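Local coordinates for germination protein (Bacillus megaterium, PDB 6O59) that serves as the A subunit of a spore germinant receptor, probably taking part in sensing the nutrients that trigger germination, and is represented here by its N-terminal domain, at residues A[19-27]-A[161-171]. Sequence-based numbering, arbitrary orientation.
Sequences EKTGNSSDI and RRIIKTPDLWL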
loop_
_atom_site.group_PDB
_atom_site.type_symbol
_atom_site.label_atom_id
_atom_site.label_comp_id
_atom_site.label_asym_id
_atom_site.label_seq_id
_atom_site.Cartn_x
_atom_site.Cartn_y
_atom_site.Cartn_z
ATOM N N GLU A 19 -11.238 2.797 3.667
ATOM C CA GLU A 19 -11.850 2.001 4.716
ATOM C C GLU A 19 -11.329 0.551 4.669
ATOM O O GLU A 19 -10.826 0.030 5.673
ATOM C CB GLU A 19 -13.366 2.033 4.482
ATOM C CG GLU A 19 -14.258 1.884 5.693
ATOM C CD GLU A 19 -15.722 1.778 5.300
ATOM O OE1 GLU A 19 -16.330 2.821 4.960
ATOM O OE2 GLU A 19 -16.255 0.644 5.314
ATOM N N LYS A 20 -11.416 -0.068 3.478
ATOM C CA LYS A 20 -11.094 -1.463 3.221
ATOM C C LYS A 20 -9.606 -1.765 3.252
ATOM O O LYS A 20 -9.224 -2.861 3.682
ATOM C CB LYS A 20 -11.715 -1.900 1.894
ATOM C CG LYS A 20 -13.233 -2.088 2.044
ATOM C CD LYS A 20 -13.998 -2.134 0.731
ATOM C CE LYS A 20 -15.478 -2.338 0.952
ATOM N NZ LYS A 20 -15.799 -3.693 1.481
ATOM N N THR A 21 -8.773 -0.802 2.831
ATOM C CA THR A 21 -7.308 -0.931 2.795
ATOM C C THR A 21 -6.636 -0.322 4.059
ATOM O O THR A 21 -5.420 -0.193 4.101
ATOM C CB THR A 21 -6.775 -0.286 1.525
ATOM O OG1 THR A 21 -7.083 1.116 1.559
ATOM C CG2 THR A 21 -7.299 -0.961 0.240
ATOM N N GLY A 22 -7.436 0.026 5.062
ATOM C CA GLY A 22 -6.998 0.560 6.348
ATOM C C GLY A 22 -6.279 1.889 6.348
ATOM O O GLY A 22 -5.527 2.179 7.292
ATOM N N ASN A 23 -6.549 2.723 5.311
ATOM C CA ASN A 23 -5.953 4.043 5.067
ATOM C C ASN A 23 -4.422 3.879 5.018
ATOM O O ASN A 23 -3.681 4.622 5.677
ATOM C CB ASN A 23 -6.416 5.067 6.119
ATOM C CG ASN A 23 -7.163 6.238 5.534
ATOM O OD1 ASN A 23 -6.575 7.150 4.916
ATOM N ND2 ASN A 23 -8.481 6.242 5.724
ATOM N N SER A 24 -3.968 2.825 4.281
ATOM C CA SER A 24 -2.563 2.435 4.132
ATOM C C SER A 24 -1.794 3.540 3.442
ATOM O O SER A 24 -2.291 4.133 2.482
ATOM C CB SER A 24 -2.437 1.114 3.380
ATOM O OG SER A 24 -2.609 0.019 4.262
ATOM N N SER A 25 -0.599 3.840 3.969
ATOM C CA SER A 25 0.233 4.957 3.530
ATOM C C SER A 25 0.757 4.850 2.094
ATOM O O SER A 25 1.094 5.891 1.534
ATOM C CB SER A 25 1.395 5.173 4.491
ATOM O OG SER A 25 2.178 4.007 4.700
ATOM N N ASP A 26 0.787 3.643 1.481
ATOM C CA ASP A 26 1.328 3.475 0.131
ATOM C C ASP A 26 0.256 3.434 -0.947
ATOM O O ASP A 26 0.577 3.277 -2.125
ATOM C CB ASP A 26 2.206 2.220 0.053
ATOM C CG ASP A 26 1.536 0.885 0.325
ATOM O OD1 ASP A 26 0.437 0.877 0.913
ATOM O OD2 ASP A 26 2.129 -0.153 -0.030
ATOM N N ILE A 27 -1.008 3.595 -0.561
ATOM C CA ILE A 27 -2.083 3.621 -1.539
ATOM C C ILE A 27 -2.287 5.076 -1.975
ATOM O O ILE A 27 -2.645 5.937 -1.165
ATOM C CB ILE A 27 -3.338 2.927 -0.990
ATOM C CG1 ILE A 27 -3.069 1.405 -0.928
ATOM C CG2 ILE A 27 -4.565 3.237 -1.877
ATOM C CD1 ILE A 27 -3.786 0.717 0.008
ATOM N N ARG A 161 4.576 -6.044 -0.290
ATOM C CA ARG A 161 3.362 -5.900 -1.111
ATOM C C ARG A 161 3.319 -6.821 -2.339
ATOM O O ARG A 161 2.245 -7.064 -2.890
ATOM C CB ARG A 161 3.231 -4.443 -1.609
ATOM C CG ARG A 161 2.723 -3.474 -0.551
ATOM C CD ARG A 161 1.308 -3.798 -0.130
ATOM N NE ARG A 161 0.640 -2.629 0.411
ATOM C CZ ARG A 161 -0.435 -2.680 1.181
ATOM N NH1 ARG A 161 -0.963 -3.849 1.514
ATOM N NH2 ARG A 161 -0.972 -1.564 1.653
ATOM N N ARG A 162 4.490 -7.253 -2.809
ATOM C CA ARG A 162 4.643 -8.112 -3.972
ATOM C C ARG A 162 4.385 -9.560 -3.600
ATOM O O ARG A 162 3.933 -10.330 -4.450
ATOM C CB ARG A 162 6.031 -7.950 -4.573
ATOM C CG ARG A 162 6.120 -6.767 -5.497
ATOM C CD ARG A 162 7.388 -6.782 -6.333
ATOM N NE ARG A 162 7.546 -5.588 -7.174
ATOM C CZ ARG A 162 8.329 -4.552 -6.877
ATOM N NH1 ARG A 162 9.000 -4.524 -5.728
ATOM N NH2 ARG A 162 8.440 -3.531 -7.722
ATOM N N ILE A 163 4.654 -9.914 -2.316
ATOM C CA ILE A 163 4.483 -11.249 -1.715
ATOM C C ILE A 163 3.088 -11.382 -1.051
ATOM O O ILE A 163 2.382 -12.354 -1.320
ATOM C CB ILE A 163 5.626 -11.551 -0.699
ATOM C CG1 ILE A 163 7.007 -11.283 -1.317
ATOM C CG2 ILE A 163 5.516 -12.986 -0.165
ATOM C CD1 ILE A 163 8.159 -11.714 -0.512
ATOM N N ILE A 164 2.719 -10.439 -0.159
ATOM C CA ILE A 164 1.415 -10.466 0.525
ATOM C C ILE A 164 0.472 -9.588 -0.273
ATOM O O ILE A 164 0.585 -8.361 -0.211
ATOM C CB ILE A 164 1.535 -10.025 2.024
ATOM C CG1 ILE A 164 2.562 -10.871 2.798
ATOM C CG2 ILE A 164 0.185 -10.016 2.745
ATOM C CD1 ILE A 164 2.176 -12.302 3.078
ATOM N N LYS A 165 -0.441 -10.200 -1.035
ATOM C CA LYS A 165 -1.376 -9.441 -1.882
ATOM C C LYS A 165 -2.827 -9.359 -1.268
ATOM O O LYS A 165 -3.839 -9.602 -1.941
ATOM C CB LYS A 165 -1.395 -10.013 -3.319
ATOM C CG LYS A 165 -0.042 -10.072 -4.021
ATOM C CD LYS A 165 -0.223 -10.555 -5.460
ATOM C CE LYS A 165 1.069 -10.878 -6.181
ATOM N NZ LYS A 165 1.646 -12.192 -5.768
ATOM N N THR A 166 -2.921 -8.966 -0.009
ATOM C CA THR A 166 -4.235 -8.794 0.619
ATOM C C THR A 166 -4.510 -7.304 0.941
ATOM O O THR A 166 -3.604 -6.600 1.427
ATOM C CB THR A 166 -4.403 -9.674 1.884
ATOM O OG1 THR A 166 -5.690 -9.426 2.451
ATOM C CG2 THR A 166 -3.358 -9.411 2.947
ATOM N N PRO A 167 -5.766 -6.817 0.774
ATOM C CA PRO A 167 -6.052 -5.437 1.209
ATOM C C PRO A 167 -6.077 -5.338 2.741
ATOM O O PRO A 167 -6.119 -4.242 3.279
ATOM C CB PRO A 167 -7.427 -5.141 0.596
ATOM C CG PRO A 167 -8.055 -6.460 0.391
ATOM C CD PRO A 167 -6.978 -7.479 0.231
ATOM N N ASP A 168 -6.037 -6.492 3.443
ATOM C CA ASP A 168 -6.041 -6.566 4.907
ATOM C C ASP A 168 -4.654 -6.241 5.482
ATOM O O ASP A 168 -4.533 -6.010 6.693
ATOM C CB ASP A 168 -6.554 -7.926 5.401
ATOM C CG ASP A 168 -8.061 -8.097 5.316
ATOM O OD1 ASP A 168 -8.765 -7.079 5.109
ATOM O OD2 ASP A 168 -8.542 -9.250 5.477
ATOM N N LEU A 169 -3.620 -6.164 4.610
ATOM C CA LEU A 169 -2.283 -5.745 5.026
ATOM C C LEU A 169 -2.321 -4.229 5.186
ATOM O O LEU A 169 -2.452 -3.486 4.204
ATOM C CB LEU A 169 -1.179 -6.198 4.058
ATOM C CG LEU A 169 0.258 -5.758 4.401
ATOM C CD1 LEU A 169 0.653 -6.140 5.824
ATOM C CD2 LEU A 169 1.239 -6.351 3.418
ATOM N N TRP A 170 -2.327 -3.792 6.449
ATOM C CA TRP A 170 -2.438 -2.384 6.781
ATOM C C TRP A 170 -1.075 -1.812 7.206
ATOM O O TRP A 170 -0.357 -2.424 8.000
ATOM C CB TRP A 170 -3.512 -2.186 7.853
ATOM C CG TRP A 170 -4.914 -2.431 7.365
ATOM C CD1 TRP A 170 -5.295 -2.863 6.127
ATOM C CD2 TRP A 170 -6.121 -2.277 8.122
ATOM N NE1 TRP A 170 -6.661 -2.991 6.068
ATOM C CE2 TRP A 170 -7.196 -2.639 7.280
ATOM C CE3 TRP A 170 -6.405 -1.850 9.434
ATOM C CZ2 TRP A 170 -8.532 -2.564 7.694
ATOM C CZ3 TRP A 170 -7.731 -1.796 9.850
ATOM C CH2 TRP A 170 -8.775 -2.155 8.987
ATOM N N LEU A 171 -0.679 -0.671 6.563
ATOM C CA LEU A 171 0.585 0.070 6.739
ATOM C C LEU A 171 0.329 1.420 7.422
ATOM O O LEU A 171 -0.505 2.184 6.944
ATOM C CB LEU A 171 1.278 0.293 5.378
ATOM C CG LEU A 171 2.122 -0.850 4.760
ATOM C CD1 LEU A 171 1.302 -2.081 4.424
ATOM C CD2 LEU A 171 2.752 -0.392 3.476
#
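The loop after helix 10-20 runs beside the type I turn T166-L169 and the start of strand 169-176, with CA atoms 4.9 Å apart at T21 and P167 and 4.7 Å apart at S24 and L171. The buried hydroxyl of S24 links the two: OG accepts from L171 N (3.1 Å, 165°) and donates to T21 O in its own loop, almost in line with that C=O. The backbone bond from S25 N to L171 O is weak, whereas S25 OG turns to S173. Over one face of the W170 indole lies G22, whose CA stands 3.4 Å from the centroid of the five-membered ring, only 14° off the normal, a CH-pi contact; H190 also stacks with this ring. D26 and R161 approach from opposite directions with carboxylate and guanidinium nearly coplanar (8°). R161 NE reaches D26 OD2 and NH2 reaches OD1, each at 2.9 Å and each on a syn lone pair, a side-on bidentate salt bridge. The R161 chain bends at its second torsion, bringing this edge to the carboxylate. L169 O, tilted from the guanidinium plane, takes a less well aligned bond from NH1 that should further restrict rotation; L171 CD1 lies over one face, toward the rim. D26 and R161 both touch I47 of strand 40-47. Since strands 27-34 and 169-176 belong to separate antiparallel five-stranded sheets, each ordered 1-2-4-5-3, this contact joins the two similar halves of the GerA-family N-terminal domain.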